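Local coordinates for Aar187cp (Eremothecium gossypii, PDB 3ZIL), which probably regulates the establishment of sister-chromatid cohesion by acting on cohesin, as a Wpl1 protein represented here by its C-terminal Wap1 domain, at residues Leu222-Leu228 / Asn276-Gln281; Leu231-Asn236 / Gly283-Asn287; Leu286-Glu291 / Ile367-Ile371; Leu328-Tyr332 / Arg370-Val374. All coordinates share one frame. Numbering follows the deposited sequence.

Interaction 1 (Leu222-Leu228 / Asn276-Gln281); sequences LTNEGVL and NLLILQ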
loop_
_atom_site.group_PDB
_atom_site.type_symbol
_atom_site.label_atom_id
_atom_site.label_comp_id
_atom_site.label_asym_id
_atom_site.label_seq_id
_atom_site.Cartn_x
_atom_site.Cartn_y
_atom_site.Cartn_z
ATOM N N LEU A 222 -3.486 -12.875 0.428
ATOM C CA LEU A 222 -4.691 -12.558 -0.301
ATOM C C LEU A 222 -5.863 -12.216 0.605
ATOM O O LEU A 222 -6.981 -11.936 0.111
ATOM C CB LEU A 222 -5.018 -13.690 -1.308
ATOM C CG LEU A 222 -4.469 -13.683 -2.759
ATOM C CD1 LEU A 222 -3.402 -12.630 -3.121
ATOM C CD2 LEU A 222 -4.105 -15.090 -3.258
ATOM N N THR A 223 -5.652 -12.219 1.926
ATOM C CA THR A 223 -6.746 -11.810 2.827
ATOM C C THR A 223 -6.376 -10.451 3.455
ATOM O O THR A 223 -6.971 -9.983 4.431
ATOM C CB THR A 223 -7.050 -12.864 3.964
ATOM O OG1 THR A 223 -5.858 -13.093 4.709
ATOM C CG2 THR A 223 -7.500 -14.181 3.446
ATOM N N ASN A 224 -5.291 -9.868 2.992
ATOM C CA ASN A 224 -4.811 -8.643 3.634
ATOM C C ASN A 224 -5.370 -7.492 2.793
ATOM O O ASN A 224 -5.163 -7.429 1.573
ATOM C CB ASN A 224 -3.274 -8.729 3.618
ATOM C CG ASN A 224 -2.603 -7.451 4.041
ATOM O OD1 ASN A 224 -2.695 -6.410 3.368
ATOM N ND2 ASN A 224 -1.781 -7.557 5.090
ATOM N N GLU A 225 -6.142 -6.610 3.405
ATOM C CA GLU A 225 -6.772 -5.543 2.620
ATOM C C GLU A 225 -5.751 -4.687 1.856
ATOM O O GLU A 225 -6.011 -4.290 0.708
ATOM C CB GLU A 225 -7.641 -4.626 3.497
ATOM C CG GLU A 225 -8.826 -5.334 4.061
ATOM C CD GLU A 225 -9.689 -4.373 4.895
ATOM O OE1 GLU A 225 -9.466 -3.133 4.858
ATOM O OE2 GLU A 225 -10.608 -4.856 5.584
ATOM N N GLY A 226 -4.635 -4.334 2.516
ATOM C CA GLY A 226 -3.570 -3.525 1.844
ATOM C C GLY A 226 -3.071 -4.148 0.540
ATOM O O GLY A 226 -3.001 -3.482 -0.559
ATOM N N VAL A 227 -2.789 -5.459 0.606
ATOM C CA VAL A 227 -2.267 -6.150 -0.553
ATOM C C VAL A 227 -3.314 -6.234 -1.645
ATOM O O VAL A 227 -3.018 -5.994 -2.833
ATOM C CB VAL A 227 -1.818 -7.606 -0.157
ATOM C CG1 VAL A 227 -1.461 -8.294 -1.479
ATOM C CG2 VAL A 227 -0.560 -7.553 0.789
ATOM N N LEU A 228 -4.567 -6.508 -1.272
ATOM C CA LEU A 228 -5.605 -6.597 -2.277
ATOM C C LEU A 228 -5.776 -5.250 -2.987
ATOM O O LEU A 228 -6.016 -5.260 -4.186
ATOM C CB LEU A 228 -6.976 -7.033 -1.658
ATOM C CG LEU A 228 -7.010 -8.536 -1.222
ATOM C CD1 LEU A 228 -8.111 -8.769 -0.172
ATOM C CD2 LEU A 228 -7.138 -9.476 -2.373
ATOM N N ASN A 276 -15.928 -6.224 3.628
ATOM C CA ASN A 276 -14.894 -5.538 2.905
ATOM C C ASN A 276 -13.886 -6.430 2.218
ATOM O O ASN A 276 -13.488 -6.164 1.095
ATOM C CB ASN A 276 -14.207 -4.526 3.785
ATOM C CG ASN A 276 -15.093 -3.356 4.073
ATOM O OD1 ASN A 276 -16.080 -3.100 3.349
ATOM N ND2 ASN A 276 -14.768 -2.625 5.134
ATOM N N LEU A 277 -13.493 -7.499 2.886
ATOM C CA LEU A 277 -12.643 -8.497 2.313
ATOM C C LEU A 277 -13.275 -9.176 1.089
ATOM O O LEU A 277 -12.599 -9.419 0.082
ATOM C CB LEU A 277 -12.405 -9.596 3.342
ATOM C CG LEU A 277 -11.652 -10.817 2.777
ATOM C CD1 LEU A 277 -10.166 -10.421 2.635
ATOM C CD2 LEU A 277 -11.780 -12.133 3.573
ATOM N N LEU A 278 -14.544 -9.569 1.202
ATOM C CA LEU A 278 -15.144 -10.195 0.076
ATOM C C LEU A 278 -15.277 -9.177 -1.030
ATOM O O LEU A 278 -15.090 -9.526 -2.207
ATOM C CB LEU A 278 -16.553 -10.712 0.410
ATOM C CG LEU A 278 -16.638 -11.998 1.188
ATOM C CD1 LEU A 278 -18.122 -12.133 1.526
ATOM C CD2 LEU A 278 -16.192 -13.210 0.358
ATOM N N ILE A 279 -15.654 -7.929 -0.680
ATOM C CA ILE A 279 -15.800 -6.919 -1.751
ATOM C C ILE A 279 -14.451 -6.728 -2.465
ATOM O O ILE A 279 -14.365 -6.638 -3.695
ATOM C CB ILE A 279 -16.302 -5.564 -1.190
ATOM C CG1 ILE A 279 -17.829 -5.648 -0.790
ATOM C CG2 ILE A 279 -16.044 -4.440 -2.226
ATOM C CD1 ILE A 279 -18.327 -4.450 0.055
ATOM N N LEU A 280 -13.363 -6.612 -1.700
ATOM C CA LEU A 280 -12.069 -6.400 -2.348
ATOM C C LEU A 280 -11.590 -7.669 -3.187
ATOM O O LEU A 280 -11.080 -7.514 -4.331
ATOM C CB LEU A 280 -10.982 -6.001 -1.282
ATOM C CG LEU A 280 -11.181 -4.654 -0.619
ATOM C CD1 LEU A 280 -10.254 -4.558 0.602
ATOM C CD2 LEU A 280 -10.843 -3.541 -1.624
ATOM N N GLN A 281 -11.745 -8.899 -2.642
ATOM C CA GLN A 281 -11.461 -10.061 -3.464
ATOM C C GLN A 281 -12.329 -10.147 -4.735
ATOM O O GLN A 281 -11.828 -10.499 -5.804
ATOM C CB GLN A 281 -11.630 -11.362 -2.657
ATOM C CG GLN A 281 -10.778 -11.384 -1.388
ATOM C CD GLN A 281 -10.846 -12.717 -0.583
ATOM O OE1 GLN A 281 -11.833 -13.428 -0.596
ATOM N NE2 GLN A 281 -9.758 -13.036 0.090
#
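Leu228, in the first turn of helix 225-235, lies over one face of helix 272-289, where its methyl CD1 sits among Leu277 (CD1 at 3.9 Å) and, one turn on, the adjacent Leu280 (CB at 4.1 Å) and Gln281 (CG at 3.9 Å). The backbones come close as well, with Leu228 CA 6.5 Å from Leu280 CA and Glu225 CA 6.6 Å from Leu277 CA. The apolar layer continues through the aliphatic part of Glu225, whose CG lies 3.8 Å from Leu280 CD1; the bound peptide borders this edge at Asn276 and Leu280. Leu277 also reaches the turn that precedes the first helix, placing its CD1 3.7 Å from Thr223 O. The first helix itself begins with Asn224 as N-cap: its OD1 accepts a hydrogen bond from Val227 N at 2.9 Å. Just before that cap, Gln281 NE2 donates to Leu222 O at 3.0 Å, while Gln281 OE1 pairs with Ser258 of helix 248-261. The glutamine thus links the 3-10 turn at 222-223, helix 248-261 and its own helix 272-289. A leucine-rich interface with one buried amide at its border implies adhesion mainly by apolar burial, with the amide satisfying a carbonyl that the 3-10 turn ending at Thr223 presents to helix 272-289.

Interaction 2 (Leu231-Asn236 / Gly283-Asn287); sequences LIKLTN and GLLLN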
loop_
_atom_site.group_PDB
_atom_site.type_symbol
_atom_site.label_atom_id
_atom_site.label_comp_id
_atom_site.label_asym_id
_atom_site.label_seq_id
_atom_site.Cartn_x
_atom_site.Cartn_y
_atom_site.Cartn_z
ATOM N N LEU A 231 -3.223 -4.919 -5.516
ATOM C CA LEU A 231 -3.468 -5.844 -6.640
ATOM C C LEU A 231 -4.585 -5.288 -7.535
ATOM O O LEU A 231 -4.501 -5.330 -8.801
ATOM C CB LEU A 231 -3.809 -7.267 -6.192
ATOM C CG LEU A 231 -2.677 -8.145 -5.673
ATOM C CD1 LEU A 231 -3.155 -9.293 -4.799
ATOM C CD2 LEU A 231 -1.709 -8.640 -6.818
ATOM N N ILE A 232 -5.609 -4.740 -6.904
ATOM C CA ILE A 232 -6.706 -4.132 -7.703
ATOM C C ILE A 232 -6.134 -2.939 -8.560
ATOM O O ILE A 232 -6.244 -2.923 -9.811
ATOM C CB ILE A 232 -7.832 -3.633 -6.779
ATOM C CG1 ILE A 232 -8.588 -4.811 -6.198
ATOM C CG2 ILE A 232 -8.683 -2.623 -7.511
ATOM C CD1 ILE A 232 -9.482 -4.427 -5.050
ATOM N N LYS A 233 -5.489 -2.005 -7.880
ATOM C CA LYS A 233 -4.879 -0.894 -8.514
ATOM C C LYS A 233 -3.927 -1.262 -9.619
ATOM O O LYS A 233 -3.959 -0.641 -10.622
ATOM C CB LYS A 233 -4.246 0.110 -7.550
ATOM C CG LYS A 233 -4.233 1.522 -8.129
ATOM C CD LYS A 233 -4.149 2.671 -7.151
ATOM C CE LYS A 233 -3.825 3.980 -7.842
ATOM N NZ LYS A 233 -3.219 5.039 -7.001
ATOM N N LEU A 234 -3.121 -2.285 -9.432
ATOM C CA LEU A 234 -2.189 -2.678 -10.509
ATOM C C LEU A 234 -2.977 -3.285 -11.691
ATOM O O LEU A 234 -2.673 -3.028 -12.839
ATOM C CB LEU A 234 -1.126 -3.641 -10.003
ATOM C CG LEU A 234 -0.126 -3.189 -8.895
ATOM C CD1 LEU A 234 0.457 -4.368 -8.073
ATOM C CD2 LEU A 234 0.943 -2.402 -9.619
ATOM N N THR A 235 -3.997 -4.077 -11.379
ATOM C CA THR A 235 -4.775 -4.715 -12.403
ATOM C C THR A 235 -5.753 -3.805 -13.160
ATOM O O THR A 235 -6.409 -4.281 -14.103
ATOM C CB THR A 235 -5.437 -6.001 -11.919
ATOM O OG1 THR A 235 -6.216 -5.762 -10.738
ATOM C CG2 THR A 235 -4.401 -7.071 -11.650
ATOM N N ASN A 236 -5.843 -2.512 -12.766
ATOM C CA ASN A 236 -6.626 -1.523 -13.472
ATOM C C ASN A 236 -5.989 -1.314 -14.845
ATOM O O ASN A 236 -6.658 -0.951 -15.790
ATOM C CB ASN A 236 -6.665 -0.162 -12.740
ATOM C CG ASN A 236 -7.567 -0.156 -11.504
ATOM O OD1 ASN A 236 -8.476 -0.987 -11.366
ATOM N ND2 ASN A 236 -7.375 0.845 -10.634
ATOM N N GLY A 283 -13.755 -7.512 -6.286
ATOM C CA GLY A 283 -13.271 -6.407 -7.105
ATOM C C GLY A 283 -12.009 -6.890 -7.809
ATOM O O GLY A 283 -11.823 -6.624 -9.004
ATOM N N LEU A 284 -11.155 -7.643 -7.111
ATOM C CA LEU A 284 -9.925 -8.100 -7.804
ATOM C C LEU A 284 -10.260 -9.173 -8.877
ATOM O O LEU A 284 -9.786 -9.085 -10.009
ATOM C CB LEU A 284 -8.847 -8.538 -6.813
ATOM C CG LEU A 284 -7.627 -9.176 -7.446
ATOM C CD1 LEU A 284 -6.944 -8.166 -8.369
ATOM C CD2 LEU A 284 -6.670 -9.665 -6.380
ATOM N N LEU A 285 -11.065 -10.191 -8.498
ATOM C CA LEU A 285 -11.653 -11.068 -9.502
ATOM C C LEU A 285 -12.197 -10.319 -10.751
ATOM O O LEU A 285 -11.878 -10.709 -11.902
ATOM C CB LEU A 285 -12.722 -11.967 -8.918
ATOM C CG LEU A 285 -12.055 -13.082 -8.069
ATOM C CD1 LEU A 285 -13.054 -13.759 -7.150
ATOM C CD2 LEU A 285 -11.394 -14.063 -9.031
ATOM N N LEU A 286 -13.033 -9.325 -10.519
ATOM C CA LEU A 286 -13.682 -8.561 -11.594
ATOM C C LEU A 286 -12.662 -7.938 -12.560
ATOM O O LEU A 286 -12.824 -8.025 -13.796
ATOM C CB LEU A 286 -14.632 -7.488 -11.008
ATOM C CG LEU A 286 -15.430 -6.669 -12.080
ATOM C CD1 LEU A 286 -16.428 -7.566 -12.801
ATOM C CD2 LEU A 286 -16.195 -5.494 -11.428
ATOM N N ASN A 287 -11.622 -7.329 -11.974
ATOM C CA ASN A 287 -10.534 -6.764 -12.716
ATOM C C ASN A 287 -9.916 -7.829 -13.628
ATOM O O ASN A 287 -9.642 -7.578 -14.787
ATOM C CB ASN A 287 -9.483 -6.115 -11.795
ATOM C CG ASN A 287 -9.529 -4.573 -11.880
ATOM O OD1 ASN A 287 -10.499 -4.002 -12.442
ATOM N ND2 ASN A 287 -8.510 -3.899 -11.320
HETATM O O HOH W 1 -8.788 -4.785 -15.226
HETATM O O HOH W 2 -10.534 -1.356 -13.406
#
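Leu284 and Asn287, successive contact residues one turn apart on helix 272-289, carry most of this interface, and Ile232 answers them from helix 225-235. Leu284 packs its CB 3.8 Å from Ile232 CG1 and its CD2 3.7 Å from Leu231 CB, while its CD1 approaches Thr235 OG1 to 3.5 Å. At the C-terminal end of the first helix the chemistry turns polar. Asn287 ND2 donates to Asn236 OD1 at 2.9 Å in an almost straight hydrogen bond, and it also lies 2.9 Å from Ile232 O. Water 1 donates to both Thr235 O (2.7 Å) and Asn287 O (3.0 Å). The other end of the Asn236 amide, ND2, hydrogen-bonds to the backbone of the bound peptide, while Ile232 and Asn287 pack on an apolar side chain of it. With segment axes 9.2 Å apart and only 20° from parallel, and helix 248-261 intervening in the sequence, the pair resembles equivalent helices of neighbouring repeats in an alpha-helical solenoid, here lining a peptide-binding surface.

Interaction 3 (Leu286-Glu291 / Ile367-Ile371); sequences LNIVSE and IHTRI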
loop_
_atom_site.group_PDB
_atom_site.type_symbol
_atom_site.label_atom_id
_atom_site.label_comp_id
_atom_site.label_asym_id
_atom_site.label_seq_id
_atom_site.Cartn_x
_atom_site.Cartn_y
_atom_site.Cartn_z
ATOM N N LEU A 286 -13.033 -9.325 -10.519
ATOM C CA LEU A 286 -13.682 -8.561 -11.594
ATOM C C LEU A 286 -12.662 -7.938 -12.560
ATOM O O LEU A 286 -12.824 -8.025 -13.796
ATOM C CB LEU A 286 -14.632 -7.488 -11.008
ATOM C CG LEU A 286 -15.430 -6.669 -12.080
ATOM C CD1 LEU A 286 -16.428 -7.566 -12.801
ATOM C CD2 LEU A 286 -16.195 -5.494 -11.428
ATOM N N ASN A 287 -11.622 -7.329 -11.974
ATOM C CA ASN A 287 -10.534 -6.764 -12.716
ATOM C C ASN A 287 -9.916 -7.829 -13.628
ATOM O O ASN A 287 -9.642 -7.578 -14.787
ATOM C CB ASN A 287 -9.483 -6.115 -11.795
ATOM C CG ASN A 287 -9.529 -4.573 -11.880
ATOM O OD1 ASN A 287 -10.499 -4.002 -12.442
ATOM N ND2 ASN A 287 -8.510 -3.899 -11.320
ATOM N N ILE A 288 -9.780 -9.040 -13.131
ATOM C CA ILE A 288 -9.075 -10.084 -13.931
ATOM C C ILE A 288 -10.085 -10.709 -14.899
ATOM O O ILE A 288 -9.796 -10.821 -16.120
ATOM C CB ILE A 288 -8.484 -11.195 -13.007
ATOM C CG1 ILE A 288 -7.396 -10.617 -12.068
ATOM C CG2 ILE A 288 -7.884 -12.381 -13.803
ATOM C CD1 ILE A 288 -7.140 -11.474 -10.852
ATOM N N VAL A 289 -11.259 -11.128 -14.379
ATOM C CA VAL A 289 -12.131 -11.927 -15.227
ATOM C C VAL A 289 -12.866 -11.178 -16.339
ATOM O O VAL A 289 -13.230 -11.848 -17.329
ATOM C CB VAL A 289 -13.169 -12.749 -14.467
ATOM C CG1 VAL A 289 -12.457 -13.661 -13.469
ATOM C CG2 VAL A 289 -14.236 -11.836 -13.862
ATOM N N SER A 290 -13.102 -9.850 -16.182
ATOM C CA SER A 290 -13.729 -9.041 -17.237
ATOM C C SER A 290 -12.717 -8.751 -18.355
ATOM O O SER A 290 -13.075 -8.297 -19.421
ATOM C CB SER A 290 -14.248 -7.727 -16.663
ATOM O OG SER A 290 -13.151 -6.909 -16.278
ATOM N N GLU A 291 -11.427 -8.974 -18.117
ATOM C CA GLU A 291 -10.416 -8.633 -19.137
ATOM C C GLU A 291 -9.760 -9.898 -19.697
ATOM O O GLU A 291 -9.199 -9.868 -20.733
ATOM C CB GLU A 291 -9.325 -7.746 -18.546
ATOM C CG GLU A 291 -9.835 -6.477 -17.850
ATOM C CD GLU A 291 -10.403 -5.472 -18.863
ATOM O OE1 GLU A 291 -10.187 -5.657 -20.070
ATOM O OE2 GLU A 291 -11.036 -4.484 -18.471
ATOM N N ILE A 367 -17.668 -0.315 -12.910
ATOM C CA ILE A 367 -18.605 -1.434 -12.696
ATOM C C ILE A 367 -19.809 -1.369 -13.684
ATOM O O ILE A 367 -20.174 -2.392 -14.260
ATOM C CB ILE A 367 -19.111 -1.487 -11.249
ATOM C CG1 ILE A 367 -17.913 -1.657 -10.281
ATOM C CG2 ILE A 367 -20.141 -2.612 -11.098
ATOM C CD1 ILE A 367 -18.264 -1.796 -8.826
ATOM N N HIS A 368 -20.406 -0.199 -13.876
ATOM C CA HIS A 368 -21.594 -0.072 -14.738
ATOM C C HIS A 368 -21.283 -0.644 -16.116
ATOM O O HIS A 368 -22.082 -1.346 -16.756
ATOM C CB HIS A 368 -21.982 1.391 -14.859
ATOM C CG HIS A 368 -23.168 1.650 -15.774
ATOM N ND1 HIS A 368 -24.294 0.929 -15.735
ATOM C CD2 HIS A 368 -23.373 2.619 -16.724
ATOM C CE1 HIS A 368 -25.169 1.397 -16.615
ATOM N NE2 HIS A 368 -24.604 2.421 -17.231
ATOM N N THR A 369 -20.089 -0.322 -16.543
ATOM C CA THR A 369 -19.591 -0.490 -17.892
ATOM C C THR A 369 -19.329 -2.027 -18.032
ATOM O O THR A 369 -19.601 -2.648 -19.067
ATOM C CB THR A 369 -18.359 0.453 -17.930
ATOM O OG1 THR A 369 -18.566 1.551 -18.817
ATOM C CG2 THR A 369 -17.013 -0.232 -18.079
ATOM N N ARG A 370 -18.880 -2.653 -16.947
ATOM C CA ARG A 370 -18.706 -4.113 -16.941
ATOM C C ARG A 370 -19.993 -4.909 -16.907
ATOM O O ARG A 370 -20.065 -5.998 -17.443
ATOM C CB ARG A 370 -17.738 -4.515 -15.846
ATOM C CG ARG A 370 -16.351 -4.192 -16.367
ATOM C CD ARG A 370 -15.433 -3.787 -15.289
ATOM N NE ARG A 370 -14.084 -3.727 -15.821
ATOM C CZ ARG A 370 -13.005 -3.850 -15.074
ATOM N NH1 ARG A 370 -13.072 -4.072 -13.740
ATOM N NH2 ARG A 370 -11.858 -3.799 -15.658
ATOM N N ILE A 371 -20.990 -4.349 -16.256
ATOM C CA ILE A 371 -22.306 -4.919 -16.214
ATOM C C ILE A 371 -22.897 -4.860 -17.639
ATOM O O ILE A 371 -23.340 -5.864 -18.158
ATOM C CB ILE A 371 -23.231 -4.183 -15.217
ATOM C CG1 ILE A 371 -22.781 -4.390 -13.745
ATOM C CG2 ILE A 371 -24.645 -4.726 -15.382
ATOM C CD1 ILE A 371 -23.368 -3.350 -12.801
HETATM O O HOH W 1 -8.788 -4.785 -15.226
#
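Leu286 opens the contact with loose apolar packing, its CD2 4.4 Å from Ile367 CG1. Separately, Leu286 CG makes a van der Waals contact with Arg370 NH1 at 3.9 Å, so that the leucine borders the path of the arginine side chain. Asn287 follows: its OD1 accepts a hydrogen bond from Arg370 NH1 at 2.9 Å, while its ND2 is bound to Asn236 near the bound peptide. Water 1 adds a bridge, donating to Asn287 O (3.0 Å) and accepting from Arg370 NH2 (3.3 Å). Ser290 lies over one face of the guanidinium, its OG 3.3 Å from Arg370 CZ. This hydroxyl donates instead to Leu286 O at 2.7 Å, a bond back to the preceding turn, near the end of helix 272-289. Finally Glu291 reaches the guanidinium edge, and its OE2 forms a salt bridge with Arg370 NH2 at 3.0 Å. One arginine is therefore held in its plane by an amide and a carboxylate, which implies a directional, charge-compensated junction between helix 365-375 and the C-terminal end of helix 272-289 with the loop that follows it.

Interaction 4 (Leu328-Tyr332 / Arg370-Val374); sequences LVYAY and RITRV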
loop_
_atom_site.group_PDB
_atom_site.type_symbol
_atom_site.label_atom_id
_atom_site.label_comp_id
_atom_site.label_asym_id
_atom_site.label_seq_id
_atom_site.Cartn_x
_atom_site.Cartn_y
_atom_site.Cartn_z
ATOM N N LEU A 328 -22.230 -10.477 -10.720
ATOM C CA LEU A 328 -21.526 -9.934 -11.864
ATOM C C LEU A 328 -20.286 -10.794 -12.152
ATOM O O LEU A 328 -20.024 -11.132 -13.318
ATOM C CB LEU A 328 -21.152 -8.453 -11.617
ATOM C CG LEU A 328 -20.246 -7.771 -12.640
ATOM C CD1 LEU A 328 -20.792 -7.878 -14.042
ATOM C CD2 LEU A 328 -20.020 -6.306 -12.254
ATOM N N VAL A 329 -19.517 -11.110 -11.111
ATOM C CA VAL A 329 -18.283 -11.838 -11.336
ATOM C C VAL A 329 -18.680 -13.243 -11.863
ATOM O O VAL A 329 -18.110 -13.730 -12.848
ATOM C CB VAL A 329 -17.401 -11.921 -10.064
ATOM C CG1 VAL A 329 -16.366 -13.046 -10.197
ATOM C CG2 VAL A 329 -16.762 -10.542 -9.722
ATOM N N TYR A 330 -19.693 -13.843 -11.238
ATOM C CA TYR A 330 -20.275 -15.104 -11.719
ATOM C C TYR A 330 -20.714 -15.093 -13.227
ATOM O O TYR A 330 -20.403 -16.003 -13.971
ATOM C CB TYR A 330 -21.445 -15.541 -10.830
ATOM C CG TYR A 330 -22.023 -16.835 -11.361
ATOM C CD1 TYR A 330 -21.252 -18.011 -11.402
ATOM C CD2 TYR A 330 -23.314 -16.874 -11.875
ATOM C CE1 TYR A 330 -21.772 -19.176 -11.940
ATOM C CE2 TYR A 330 -23.839 -18.038 -12.400
ATOM C CZ TYR A 330 -23.060 -19.173 -12.431
ATOM O OH TYR A 330 -23.606 -20.316 -12.956
ATOM N N ALA A 331 -21.416 -14.069 -13.651
ATOM C CA ALA A 331 -21.875 -13.945 -15.049
ATOM C C ALA A 331 -20.665 -14.021 -15.984
ATOM O O ALA A 331 -20.737 -14.675 -17.041
ATOM C CB ALA A 331 -22.604 -12.634 -15.229
ATOM N N TYR A 332 -19.539 -13.385 -15.585
ATOM C CA TYR A 332 -18.285 -13.480 -16.373
ATOM C C TYR A 332 -17.744 -14.903 -16.401
ATOM O O TYR A 332 -17.331 -15.431 -17.466
ATOM C CB TYR A 332 -17.202 -12.467 -15.865
ATOM C CG TYR A 332 -17.371 -11.063 -16.476
ATOM C CD1 TYR A 332 -16.960 -10.815 -17.751
ATOM C CD2 TYR A 332 -17.956 -10.013 -15.769
ATOM C CE1 TYR A 332 -17.134 -9.600 -18.352
ATOM C CE2 TYR A 332 -18.080 -8.769 -16.339
ATOM C CZ TYR A 332 -17.647 -8.564 -17.645
ATOM O OH TYR A 332 -17.786 -7.352 -18.293
ATOM N N ARG A 370 -18.880 -2.653 -16.947
ATOM C CA ARG A 370 -18.706 -4.113 -16.941
ATOM C C ARG A 370 -19.993 -4.909 -16.907
ATOM O O ARG A 370 -20.065 -5.998 -17.443
ATOM C CB ARG A 370 -17.738 -4.515 -15.846
ATOM C CG ARG A 370 -16.351 -4.192 -16.367
ATOM C CD ARG A 370 -15.433 -3.787 -15.289
ATOM N NE ARG A 370 -14.084 -3.727 -15.821
ATOM C CZ ARG A 370 -13.005 -3.850 -15.074
ATOM N NH1 ARG A 370 -13.072 -4.072 -13.740
ATOM N NH2 ARG A 370 -11.858 -3.799 -15.658
ATOM N N ILE A 371 -20.990 -4.349 -16.256
ATOM C CA ILE A 371 -22.306 -4.919 -16.214
ATOM C C ILE A 371 -22.897 -4.860 -17.639
ATOM O O ILE A 371 -23.340 -5.864 -18.158
ATOM C CB ILE A 371 -23.231 -4.183 -15.217
ATOM C CG1 ILE A 371 -22.781 -4.390 -13.745
ATOM C CG2 ILE A 371 -24.645 -4.726 -15.382
ATOM C CD1 ILE A 371 -23.368 -3.350 -12.801
ATOM N N THR A 372 -22.878 -3.688 -18.268
ATOM C CA THR A 372 -23.403 -3.513 -19.619
ATOM C C THR A 372 -22.857 -4.554 -20.595
ATOM O O THR A 372 -23.615 -5.177 -21.317
ATOM C CB THR A 372 -23.035 -2.134 -20.178
ATOM O OG1 THR A 372 -23.951 -1.185 -19.651
ATOM C CG2 THR A 372 -23.118 -2.159 -21.740
ATOM N N ARG A 373 -21.527 -4.641 -20.643
ATOM C CA ARG A 373 -20.800 -5.595 -21.455
ATOM C C ARG A 373 -21.329 -7.024 -21.293
ATOM O O ARG A 373 -21.590 -7.696 -22.305
ATOM C CB ARG A 373 -19.279 -5.488 -21.154
ATOM C CG ARG A 373 -18.403 -6.571 -21.756
ATOM C CD ARG A 373 -18.679 -6.696 -23.251
ATOM N NE ARG A 373 -17.525 -7.095 -24.043
ATOM C CZ ARG A 373 -17.273 -6.642 -25.272
ATOM N NH1 ARG A 373 -18.072 -5.745 -25.837
ATOM N NH2 ARG A 373 -16.204 -7.064 -25.929
ATOM N N VAL A 374 -21.527 -7.442 -20.036
ATOM C CA VAL A 374 -21.966 -8.778 -19.684
ATOM C C VAL A 374 -23.437 -8.959 -20.073
ATOM O O VAL A 374 -23.798 -10.016 -20.575
ATOM C CB VAL A 374 -21.679 -9.110 -18.167
ATOM C CG1 VAL A 374 -22.963 -9.269 -17.379
ATOM C CG2 VAL A 374 -20.897 -10.411 -18.031
#
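Val374 occupies the apolar centre, its CG2 3.6 Å from the centroid of the Tyr332 ring and nearly on the ring normal, a CH-pi contact over the face. The same CG2 lies 4.0 Å from Ala331 CB, and Val374 CG1 is 4.2 Å from Leu328 CD1. A turn earlier on helix 365-375, Ile371 CG1 packs 3.7 Å from Leu328 CD2. The two helical segments run in roughly the same direction, their axes 10.3 Å apart and inclined at 39°; helix 343-360 lies between them in sequence and touches Ala331, Ile371 and Val374, and the three helices pack together at the C-terminal end of the all-helical Wap1 domain. Moving outward, Tyr332 OH approaches Arg370 CB (3.7 Å) and Arg373 CG (3.6 Å), aliphatic parts of two arginines. The hydroxyl donates a hydrogen bond to Arg370 O at 2.8 Å, a carbonyl that also accepts weakly from Val374 N within its own helix. The guanidinium of Arg370 leads off to Asn287, hydrogen-bonded through NH1, and to Glu291, in a salt bridge with NH2.

In the fold
From the N-terminal side, segments 222-228 and 231-236 on helix 225-235 open interactions 1 and 2, which close in the same order on helix 272-289, after loops of 47 and 46 residues. The two contacts therefore cross and touch each other, joining the helices along most of helix 225-235. Interaction 3 starts where interaction 2 ends, sharing Leu286, Asn287 and water 1, and spans 75 residues to helix 365-375. Interaction 4 opens inside that loop, on helix 321-336, and closes on the same last helix, sharing Arg370 and Ile371; the centres of interactions 3 and 4 are about 6 Å apart. The series ties helix 225-235 to the C-terminal helices.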